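Uncharacterized protein MJ0764 (Methanocaldococcus jannaschii, PDB 2B8M) is of unknown function but belongs to the RmlC-like cupin family and has its double-stranded beta-helix fold. Local coordinates at residues A[15-20]-A[29-34]; A[37-42]-A[83-88]; A[56-61]-A[92-97]. One frame throughout, in Å; residues are numbered along the deposited sequence.

Contact 1 of 3, residues A[15-20]-A[29-34]; sequences TKVVEK and INHIVL. With EDO (1,2-ethanediol), chain F; SO4 (sulfate ion), chain B.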
loop_
_atom_site.group_PDB
_atom_site.type_symbol
_atom_site.label_atom_id
_atom_site.label_comp_id
_atom_site.label_asym_id
_atom_site.label_seq_id
_atom_site.Cartn_x
_atom_site.Cartn_y
_atom_site.Cartn_z
ATOM N N THR A 15 12.425 -14.656 5.746
ATOM C CA THR A 15 11.981 -15.818 5.028
ATOM C C THR A 15 10.926 -15.423 4.028
ATOM O O THR A 15 10.455 -14.284 4.027
ATOM C CB THR A 15 11.399 -16.863 6.002
ATOM O OG1 THR A 15 10.245 -16.321 6.641
ATOM C CG2 THR A 15 12.433 -17.256 7.043
ATOM N N LYS A 16 10.562 -16.366 3.161
ATOM C CA LYS A 16 9.457 -16.166 2.251
ATOM C C LYS A 16 8.149 -16.010 3.012
ATOM O O LYS A 16 7.754 -16.889 3.800
ATOM C CB LYS A 16 9.341 -17.323 1.248
ATOM C CG LYS A 16 8.321 -17.066 0.193
ATOM C CD LYS A 16 8.393 -18.043 -0.985
ATOM C CE LYS A 16 7.283 -17.738 -1.986
ATOM N NZ LYS A 16 7.182 -18.712 -3.137
ATOM N N VAL A 17 7.469 -14.890 2.756
ATOM C CA VAL A 17 6.223 -14.520 3.419
ATOM C C VAL A 17 5.248 -14.106 2.320
ATOM O O VAL A 17 5.587 -13.266 1.501
ATOM C CB VAL A 17 6.487 -13.280 4.326
ATOM C CG1 VAL A 17 5.234 -12.645 4.767
ATOM C CG2 VAL A 17 7.379 -13.635 5.503
ATOM N N VAL A 18 4.073 -14.720 2.282
ATOM C CA VAL A 18 2.950 -14.291 1.438
ATOM C C VAL A 18 1.701 -14.081 2.301
ATOM O O VAL A 18 0.933 -15.015 2.566
ATOM C CB VAL A 18 2.664 -15.256 0.266
ATOM C CG1 VAL A 18 1.507 -14.761 -0.576
ATOM C CG2 VAL A 18 3.905 -15.422 -0.606
ATOM N N GLU A 19 1.493 -12.835 2.716
ATOM C CA GLU A 19 0.417 -12.472 3.625
ATOM C C GLU A 19 -0.756 -11.818 2.905
ATOM O O GLU A 19 -0.693 -10.642 2.528
ATOM C CB GLU A 19 0.933 -11.524 4.729
ATOM C CG GLU A 19 1.972 -12.153 5.561
ATOM C CD GLU A 19 2.450 -11.299 6.708
ATOM O OE1 GLU A 19 2.867 -10.129 6.480
ATOM O OE2 GLU A 19 2.497 -11.846 7.815
ATOM N N LYS A 20 -1.831 -12.588 2.763
ATOM C CA LYS A 20 -3.037 -12.125 2.096
ATOM C C LYS A 20 -3.928 -11.558 3.160
ATOM O O LYS A 20 -4.746 -12.253 3.730
ATOM C CB LYS A 20 -3.679 -13.278 1.361
ATOM C CG LYS A 20 -2.768 -13.729 0.205
ATOM C CD LYS A 20 -3.407 -14.787 -0.663
ATOM C CE LYS A 20 -4.256 -14.174 -1.783
ATOM N NZ LYS A 20 -5.119 -15.182 -2.481
ATOM N N ILE A 29 -5.233 -6.156 -0.235
ATOM C CA ILE A 29 -3.887 -5.724 0.094
ATOM C C ILE A 29 -3.120 -6.904 0.674
ATOM O O ILE A 29 -3.491 -7.471 1.700
ATOM C CB ILE A 29 -3.865 -4.506 1.071
ATOM C CG1 ILE A 29 -4.752 -3.355 0.565
ATOM C CG2 ILE A 29 -2.415 -4.032 1.285
ATOM C CD1 ILE A 29 -4.849 -2.185 1.484
ATOM N N ASN A 30 -2.032 -7.268 0.010
ATOM C CA ASN A 30 -1.151 -8.343 0.451
ATOM C C ASN A 30 0.229 -7.796 0.775
ATOM O O ASN A 30 0.632 -6.753 0.254
ATOM C CB ASN A 30 -1.092 -9.441 -0.627
ATOM C CG ASN A 30 -2.443 -9.917 -1.020
ATOM O OD1 ASN A 30 -3.362 -9.964 -0.187
ATOM N ND2 ASN A 30 -2.607 -10.282 -2.282
ATOM N N HIS A 31 0.954 -8.514 1.644
ATOM C CA HIS A 31 2.308 -8.185 2.000
ATOM C C HIS A 31 3.191 -9.369 1.643
ATOM O O HIS A 31 2.920 -10.495 2.041
ATOM C CB HIS A 31 2.379 -7.880 3.466
ATOM C CG HIS A 31 3.776 -7.714 3.980
ATOM N ND1 HIS A 31 4.326 -8.586 4.881
ATOM C CD2 HIS A 31 4.730 -6.799 3.698
ATOM C CE1 HIS A 31 5.560 -8.196 5.163
ATOM N NE2 HIS A 31 5.822 -7.104 4.472
ATOM N N ILE A 32 4.223 -9.113 0.863
ATOM C CA ILE A 32 5.085 -10.183 0.366
ATOM C C ILE A 32 6.569 -9.884 0.677
ATOM O O ILE A 32 7.040 -8.771 0.483
ATOM C CB ILE A 32 4.903 -10.438 -1.149
ATOM C CG1 ILE A 32 3.422 -10.783 -1.426
ATOM C CG2 ILE A 32 5.801 -11.565 -1.612
ATOM C CD1 ILE A 32 3.066 -10.893 -2.812
ATOM N N VAL A 33 7.250 -10.905 1.190
ATOM C CA VAL A 33 8.681 -10.922 1.322
ATOM C C VAL A 33 9.244 -12.084 0.560
ATOM O O VAL A 33 8.831 -13.246 0.767
ATOM C CB VAL A 33 9.119 -10.983 2.809
ATOM C CG1 VAL A 33 10.643 -10.918 2.940
ATOM C CG2 VAL A 33 8.462 -9.861 3.555
ATOM N N LEU A 34 10.200 -11.773 -0.322
ATOM C CA LEU A 34 10.909 -12.790 -1.084
ATOM C C LEU A 34 12.359 -12.641 -0.819
ATOM O O LEU A 34 12.985 -11.642 -1.216
ATOM C CB LEU A 34 10.654 -12.626 -2.598
ATOM C CG LEU A 34 9.206 -12.777 -3.061
ATOM C CD1 LEU A 34 9.170 -12.567 -4.554
ATOM C CD2 LEU A 34 8.654 -14.154 -2.692
HETATM C C1 EDO F . 2.440 -17.405 4.401
HETATM O O1 EDO F . 3.571 -17.262 3.526
HETATM C C2 EDO F . 2.367 -16.191 5.319
HETATM O O2 EDO F . 3.680 -15.737 5.632
HETATM S S SO4 B . -6.772 -13.498 -5.434
HETATM O O1 SO4 B . -8.003 -12.715 -5.564
HETATM O O2 SO4 B . -6.252 -13.372 -4.069
HETATM O O3 SO4 B . -7.031 -14.909 -5.720
HETATM O O4 SO4 B . -5.775 -13.008 -6.377
#
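E19 and H31 face each other as a hydrogen-bonded pair of antiparallel strands 17-20 and 29-34, and their side chains extend in parallel from the same face. H31 ND1 donates to E19 OE1 at 2.7 Å, with an N-H...O angle of 151°. Neither partner lies in the other's plane: OE1 is 18° out of the imidazole plane, and ND1 meets the anti side of the carboxylate from outside its plane. The glutamate gets there as an extended chain, its CG anti to the carbonyl carbon (chi1 -62°). OE1 also receives the backbone N of K10, so two bonds grip it; H31 NE2 is hydrogen-bonded to E95 OE2, and with both ring nitrogens engaged the imidazole is held against turning over. Beneath the side chains the backbones close a ring: E19 N to H31 O and H31 N to E19 O, each 2.8 Å.

V33 repeats the pattern two residues on, opposite V17. V17 N to V33 O and V33 N to V17 O are both 2.9 Å, and the two CB atoms meet at 3.8 Å on the same face of the sheet as E19 and H31. V33 CG1 turns instead to T15 O, 3.5 Å away, in the loop just before the strand. On the far edge V18 N donates to O1 of an ethanediol.

The pair forms a beta hairpin, 17-23 with 28-35. Strand 17-23 is outermost in its five-stranded sheet within this chain, while 28-35 hydrogen-bonds on its other side to strand 93-100, as in I32 with F96.

Contact 2 of 3, residues A[37-42]-A[83-88]; sequences GEQMPK and KMLIQN. With SO4 (sulfate ion), chain C.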
loop_
_atom_site.group_PDB
_atom_site.type_symbol
_atom_site.label_atom_id
_atom_site.label_comp_id
_atom_site.label_asym_id
_atom_site.label_seq_id
_atom_site.Cartn_x
_atom_site.Cartn_y
_atom_site.Cartn_z
ATOM N N GLY A 37 16.439 -15.361 -4.625
ATOM C CA GLY A 37 16.239 -16.610 -5.331
ATOM C C GLY A 37 14.810 -17.130 -5.304
ATOM O O GLY A 37 14.554 -18.234 -5.799
ATOM N N GLU A 38 13.903 -16.398 -4.669
ATOM C CA GLU A 38 12.528 -16.839 -4.609
ATOM C C GLU A 38 11.737 -16.088 -5.638
ATOM O O GLU A 38 12.122 -14.993 -6.087
ATOM C CB GLU A 38 11.916 -16.620 -3.215
ATOM C CG GLU A 38 12.689 -17.306 -2.064
ATOM C CD GLU A 38 12.396 -18.780 -1.889
ATOM O OE1 GLU A 38 11.362 -19.289 -2.394
ATOM O OE2 GLU A 38 13.228 -19.442 -1.226
ATOM N N GLN A 39 10.565 -16.637 -5.966
ATOM C CA GLN A 39 9.661 -15.957 -6.864
ATOM C C GLN A 39 8.217 -16.324 -6.603
ATOM O O GLN A 39 7.939 -17.340 -5.986
ATOM C CB GLN A 39 10.013 -16.266 -8.300
ATOM C CG GLN A 39 9.874 -17.708 -8.728
ATOM C CD GLN A 39 10.610 -17.946 -10.014
ATOM O OE1 GLN A 39 11.823 -17.798 -10.048
ATOM N NE2 GLN A 39 9.891 -18.263 -11.093
HETATM N N MSE A 40 7.317 -15.488 -7.117
HETATM C CA MSE A 40 5.875 -15.749 -7.074
HETATM C C MSE A 40 5.396 -16.536 -8.310
HETATM O O MSE A 40 6.069 -16.591 -9.334
HETATM C CB MSE A 40 5.096 -14.437 -6.981
HETATM C CG MSE A 40 5.453 -13.566 -5.802
HETATM SE SE MSE A 40 4.954 -14.410 -4.141
HETATM C CE MSE A 40 2.978 -14.277 -4.291
ATOM N N PRO A 41 4.196 -17.140 -8.224
ATOM C CA PRO A 41 3.683 -17.872 -9.387
ATOM C C PRO A 41 3.471 -16.965 -10.584
ATOM O O PRO A 41 3.066 -15.806 -10.413
ATOM C CB PRO A 41 2.339 -18.428 -8.876
ATOM C CG PRO A 41 2.558 -18.545 -7.407
ATOM C CD PRO A 41 3.273 -17.255 -7.096
ATOM N N LYS A 42 3.738 -17.484 -11.773
ATOM C CA LYS A 42 3.376 -16.775 -12.995
ATOM C C LYS A 42 1.871 -16.845 -13.189
ATOM O O LYS A 42 1.262 -17.900 -13.031
ATOM C CB LYS A 42 4.075 -17.353 -14.223
ATOM C CG LYS A 42 3.803 -16.555 -15.490
ATOM C CD LYS A 42 4.546 -17.088 -16.681
ATOM C CE LYS A 42 5.985 -16.695 -16.623
ATOM N NZ LYS A 42 6.615 -16.835 -17.973
ATOM N N LYS A 83 -0.078 -10.915 -18.074
ATOM C CA LYS A 83 0.775 -11.995 -17.602
ATOM C C LYS A 83 1.991 -11.427 -16.922
ATOM O O LYS A 83 2.723 -10.606 -17.527
ATOM C CB LYS A 83 1.225 -12.877 -18.744
ATOM C CG LYS A 83 1.975 -14.097 -18.294
ATOM C CD LYS A 83 1.995 -15.181 -19.354
ATOM C CE LYS A 83 2.508 -14.703 -20.693
ATOM N NZ LYS A 83 2.636 -15.784 -21.677
HETATM N N MSE A 84 2.177 -11.822 -15.671
HETATM C CA MSE A 84 3.277 -11.308 -14.879
HETATM C C MSE A 84 4.030 -12.356 -14.089
HETATM O O MSE A 84 3.504 -13.421 -13.704
HETATM C CB MSE A 84 2.794 -10.268 -13.876
HETATM C CG MSE A 84 1.722 -10.795 -12.944
HETATM SE SE MSE A 84 0.897 -9.379 -11.861
HETATM C CE MSE A 84 2.419 -8.869 -10.931
ATOM N N LEU A 85 5.295 -12.041 -13.885
ATOM C CA LEU A 85 6.144 -12.800 -12.981
ATOM C C LEU A 85 6.993 -11.852 -12.137
ATOM O O LEU A 85 7.641 -10.938 -12.691
ATOM C CB LEU A 85 7.079 -13.658 -13.774
ATOM C CG LEU A 85 8.104 -14.454 -12.984
ATOM C CD1 LEU A 85 7.381 -15.405 -12.078
ATOM C CD2 LEU A 85 9.077 -15.117 -13.896
ATOM N N ILE A 86 6.963 -12.088 -10.822
ATOM C CA ILE A 86 7.766 -11.370 -9.863
ATOM C C ILE A 86 8.813 -12.274 -9.306
ATOM O O ILE A 86 8.500 -13.295 -8.688
ATOM C CB ILE A 86 6.904 -10.836 -8.696
ATOM C CG1 ILE A 86 5.929 -9.759 -9.197
ATOM C CG2 ILE A 86 7.740 -10.252 -7.581
ATOM C CD1 ILE A 86 4.884 -9.387 -8.147
ATOM N N GLN A 87 10.054 -11.851 -9.449
ATOM C CA GLN A 87 11.215 -12.566 -8.937
ATOM C C GLN A 87 12.098 -11.648 -8.106
ATOM O O GLN A 87 12.155 -10.442 -8.349
ATOM C CB GLN A 87 12.069 -13.106 -10.078
ATOM C CG GLN A 87 11.388 -14.010 -11.073
ATOM C CD GLN A 87 12.330 -14.310 -12.192
ATOM O OE1 GLN A 87 12.906 -15.415 -12.283
ATOM N NE2 GLN A 87 12.536 -13.327 -13.047
ATOM N N ASN A 88 12.743 -12.209 -7.075
ATOM C CA ASN A 88 13.870 -11.568 -6.463
ATOM C C ASN A 88 15.159 -12.246 -6.827
ATOM O O ASN A 88 15.540 -13.279 -6.270
ATOM C CB ASN A 88 13.736 -11.487 -4.943
ATOM C CG ASN A 88 14.901 -10.736 -4.288
ATOM O OD1 ASN A 88 15.683 -10.046 -4.956
ATOM N ND2 ASN A 88 15.053 -10.917 -3.001
HETATM S S SO4 C . 7.356 -20.114 -18.915
HETATM O O1 SO4 C . 7.034 -19.320 -20.102
HETATM O O2 SO4 C . 8.818 -20.373 -18.899
HETATM O O3 SO4 C . 6.994 -19.296 -17.747
HETATM O O4 SO4 C . 6.657 -21.419 -18.951
HETATM O O HOH W 1 4.317 -13.306 -10.168
HETATM O O HOH W 2 4.493 -18.165 -20.309
#
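In the double-stranded beta-helix of this cupin, the irregular run 37-42, which links strands 28-35 and 43-44, lies antiparallel along strand 83-87, with Q39 and Q87 bridged at the backbone. Three bonds tie the main chains: G37 N to N88 O at 2.8 Å, N88 N to E38 O at 3.0 Å and M40 N to I86 O at 2.9 Å. G37 has a positive phi of 90°, where a CB would collide with the preceding carbonyl oxygen, so glycine suits the place.

Beyond M40 the direct hydrogen bonds stop, and a water bridges, donating to P41 O and accepting from I86 N. L85 leans into the same region, its CD1 3.3 Å from M40 O. The selenomethionine M40 lays CG against I86 CB at 4.2 Å and sends its end away toward I32 and L34.

Q39 and Q87 extend alongside each other, with their amide planes 83° apart. Their contact is mostly aliphatic, Q39 CB against Q87 CG at 3.8 Å; the two OE1 atoms, both acceptors, are close without bonding. At the other end K42 and K83 cross, their CG atoms 4.2 Å apart. Their ammonium groups stay separated, NZ to NZ 5.5 Å, and K42 NZ donates to O3 of a sulfate, probably from the crystallisation liquor, whose O1 accepts from a water weakly bonded to both lysines.

Contact 3 of 3, residues A[56-61]-A[92-97]; sequences GEMTLT and DILEFF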
loop_
_atom_site.group_PDB
_atom_site.type_symbol
_atom_site.label_atom_id
_atom_site.label_comp_id
_atom_site.label_asym_id
_atom_site.label_seq_id
_atom_site.Cartn_x
_atom_site.Cartn_y
_atom_site.Cartn_z
ATOM N N GLY A 56 14.664 -3.800 -1.154
ATOM C CA GLY A 56 15.261 -4.645 -2.155
ATOM C C GLY A 56 14.900 -4.272 -3.587
ATOM O O GLY A 56 14.557 -3.124 -3.890
ATOM N N GLU A 57 15.000 -5.260 -4.463
ATOM C CA GLU A 57 14.854 -5.062 -5.887
ATOM C C GLU A 57 14.026 -6.188 -6.469
ATOM O O GLU A 57 14.299 -7.370 -6.219
ATOM C CB GLU A 57 16.233 -5.046 -6.538
ATOM C CG GLU A 57 16.228 -4.823 -8.060
ATOM C CD GLU A 57 17.636 -4.638 -8.605
ATOM O OE1 GLU A 57 18.475 -4.057 -7.882
ATOM O OE2 GLU A 57 17.907 -5.089 -9.734
HETATM N N MSE A 58 13.014 -5.801 -7.250
HETATM C CA MSE A 58 12.119 -6.726 -7.894
HETATM C C MSE A 58 12.494 -6.837 -9.345
HETATM O O MSE A 58 12.782 -5.841 -9.964
HETATM C CB MSE A 58 10.690 -6.178 -7.824
HETATM C CG MSE A 58 9.706 -6.983 -8.633
HETATM SE SE MSE A 58 7.948 -6.148 -8.622
HETATM C CE MSE A 58 7.567 -6.326 -6.628
ATOM N N THR A 59 12.457 -8.054 -9.879
ATOM C CA THR A 59 12.562 -8.286 -11.295
ATOM C C THR A 59 11.167 -8.699 -11.745
ATOM O O THR A 59 10.626 -9.738 -11.330
ATOM C CB THR A 59 13.642 -9.346 -11.590
ATOM O OG1 THR A 59 14.893 -8.869 -11.118
ATOM C CG2 THR A 59 13.774 -9.600 -13.070
ATOM N N LEU A 60 10.582 -7.858 -12.588
ATOM C CA LEU A 60 9.204 -7.987 -13.039
ATOM C C LEU A 60 9.185 -8.231 -14.547
ATOM O O LEU A 60 9.686 -7.445 -15.322
ATOM C CB LEU A 60 8.466 -6.679 -12.745
ATOM C CG LEU A 60 6.999 -6.679 -13.154
ATOM C CD1 LEU A 60 6.217 -7.674 -12.326
ATOM C CD2 LEU A 60 6.415 -5.277 -13.005
ATOM N N THR A 61 8.672 -9.378 -14.962
ATOM C CA THR A 61 8.518 -9.690 -16.362
ATOM C C THR A 61 7.038 -9.697 -16.690
ATOM O O THR A 61 6.268 -10.470 -16.117
ATOM C CB THR A 61 9.177 -11.051 -16.747
ATOM O OG1 THR A 61 10.527 -11.090 -16.238
ATOM C CG2 THR A 61 9.246 -11.185 -18.227
ATOM N N ASP A 92 18.973 -9.195 -1.339
ATOM C CA ASP A 92 18.936 -10.169 -0.256
ATOM C C ASP A 92 17.494 -10.424 0.132
ATOM O O ASP A 92 17.091 -11.572 0.363
ATOM C CB ASP A 92 19.737 -9.677 0.961
ATOM C CG ASP A 92 21.244 -9.798 0.770
ATOM O OD1 ASP A 92 21.689 -10.529 -0.140
ATOM O OD2 ASP A 92 21.985 -9.132 1.528
ATOM N N ILE A 93 16.731 -9.343 0.215
ATOM C CA ILE A 93 15.354 -9.387 0.646
ATOM C C ILE A 93 14.537 -8.374 -0.158
ATOM O O ILE A 93 14.833 -7.165 -0.150
ATOM C CB ILE A 93 15.196 -9.026 2.151
ATOM C CG1 ILE A 93 15.882 -10.038 3.075
ATOM C CG2 ILE A 93 13.733 -8.887 2.524
ATOM C CD1 ILE A 93 15.161 -11.394 3.168
ATOM N N LEU A 94 13.466 -8.848 -0.796
ATOM C CA LEU A 94 12.552 -7.978 -1.508
ATOM C C LEU A 94 11.282 -8.005 -0.725
ATOM O O LEU A 94 10.777 -9.094 -0.444
ATOM C CB LEU A 94 12.216 -8.531 -2.880
ATOM C CG LEU A 94 11.042 -8.020 -3.740
ATOM C CD1 LEU A 94 11.159 -6.529 -4.058
ATOM C CD2 LEU A 94 10.994 -8.758 -5.002
ATOM N N GLU A 95 10.792 -6.824 -0.392
ATOM C CA GLU A 95 9.578 -6.649 0.370
ATOM C C GLU A 95 8.668 -5.658 -0.349
ATOM O O GLU A 95 9.089 -4.548 -0.673
ATOM C CB GLU A 95 9.898 -6.168 1.795
ATOM C CG GLU A 95 8.686 -6.173 2.666
ATOM C CD GLU A 95 8.961 -5.767 4.093
ATOM O OE1 GLU A 95 10.132 -5.485 4.405
ATOM O OE2 GLU A 95 8.000 -5.713 4.902
ATOM N N PHE A 96 7.419 -6.055 -0.576
ATOM C CA PHE A 96 6.438 -5.178 -1.247
ATOM C C PHE A 96 5.027 -5.416 -0.736
ATOM O O PHE A 96 4.738 -6.474 -0.159
ATOM C CB PHE A 96 6.512 -5.260 -2.774
ATOM C CG PHE A 96 6.322 -6.610 -3.322
ATOM C CD1 PHE A 96 7.334 -7.538 -3.254
ATOM C CD2 PHE A 96 5.131 -6.973 -3.919
ATOM C CE1 PHE A 96 7.156 -8.830 -3.787
ATOM C CE2 PHE A 96 4.929 -8.234 -4.431
ATOM C CZ PHE A 96 5.940 -9.180 -4.352
ATOM N N PHE A 97 4.172 -4.427 -0.947
ATOM C CA PHE A 97 2.743 -4.606 -0.836
ATOM C C PHE A 97 2.114 -4.688 -2.200
ATOM O O PHE A 97 2.578 -4.055 -3.139
ATOM C CB PHE A 97 2.092 -3.478 -0.041
ATOM C CG PHE A 97 2.594 -3.408 1.371
ATOM C CD1 PHE A 97 3.739 -2.681 1.687
ATOM C CD2 PHE A 97 1.935 -4.105 2.377
ATOM C CE1 PHE A 97 4.193 -2.676 2.980
ATOM C CE2 PHE A 97 2.384 -4.071 3.671
ATOM C CZ PHE A 97 3.507 -3.375 3.972
#
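The terminal methyl CE of the selenomethionine M58 sits over the centre of one face of the F96 ring, 3.5 Å from its centroid and 10° off the ring normal. This is a CH-pi contact within a Met-aromatic pair: the side chains cross at about a right angle, with SE behind the methyl at 5.4 Å from the centroid. The bend at chi3 of M58 (-64°) swings CE toward the ring.

Beside this pair L94 packs onto the backbone at the start of strand 57-61. Its CD2 comes to 3.7 Å from M58 CA, while CD1 touches M58 CB at 3.8 Å and also lies against the carbonyl carbon of E57. Here the contact is tight and buried, completed by I86 on both M58 and F96, by L51 and I53 on M58, and by I32 on F96.

The partly exposed end is thinner. G56 and I93 meet through backbone alone, G56 CA to I93 O at 3.2 Å in a CA-H...O contact, and a CB on G56 would clash with that oxygen. From there the strands, crossing at 75°, diverge, so T59, L60 and T61 lie beyond the contact. Replacing F96 by an alanine would probably leave the M58 methyl without its ring face and open a gap beside I86 and I32.

With no hydrogen bond between the segments, the join of the two sheets here rests on the fit of apolar groups, with a polarisable selenomethionine end laid against an aromatic face.

How the contacts relate
Contact 1 and contact 3 share the five-stranded sheet, where 28-35 and 93-100 are neighbours: L34 N meets L94 O at 2.7 Å, and H31 NE2 meets E95 OE2 at 2.6 Å. Contacts 2 and 3 share the other sheet, Q87 O lying 2.9 Å from T59 N. Contact 2 is also tied to contact 1, through N88 ND2 to L34 O at 2.8 Å and I32 CD1 against M40 CE. Centres lie about 12 Å (1 and 2), 11 Å (1 and 3) and 9 Å (2 and 3) apart. I32, M84 and F96, one from each contact, each have a side chain within about 5 Å of a bound 1,2-ethanediol, probably from the crystallisation liquor, though such molecules can mark pockets.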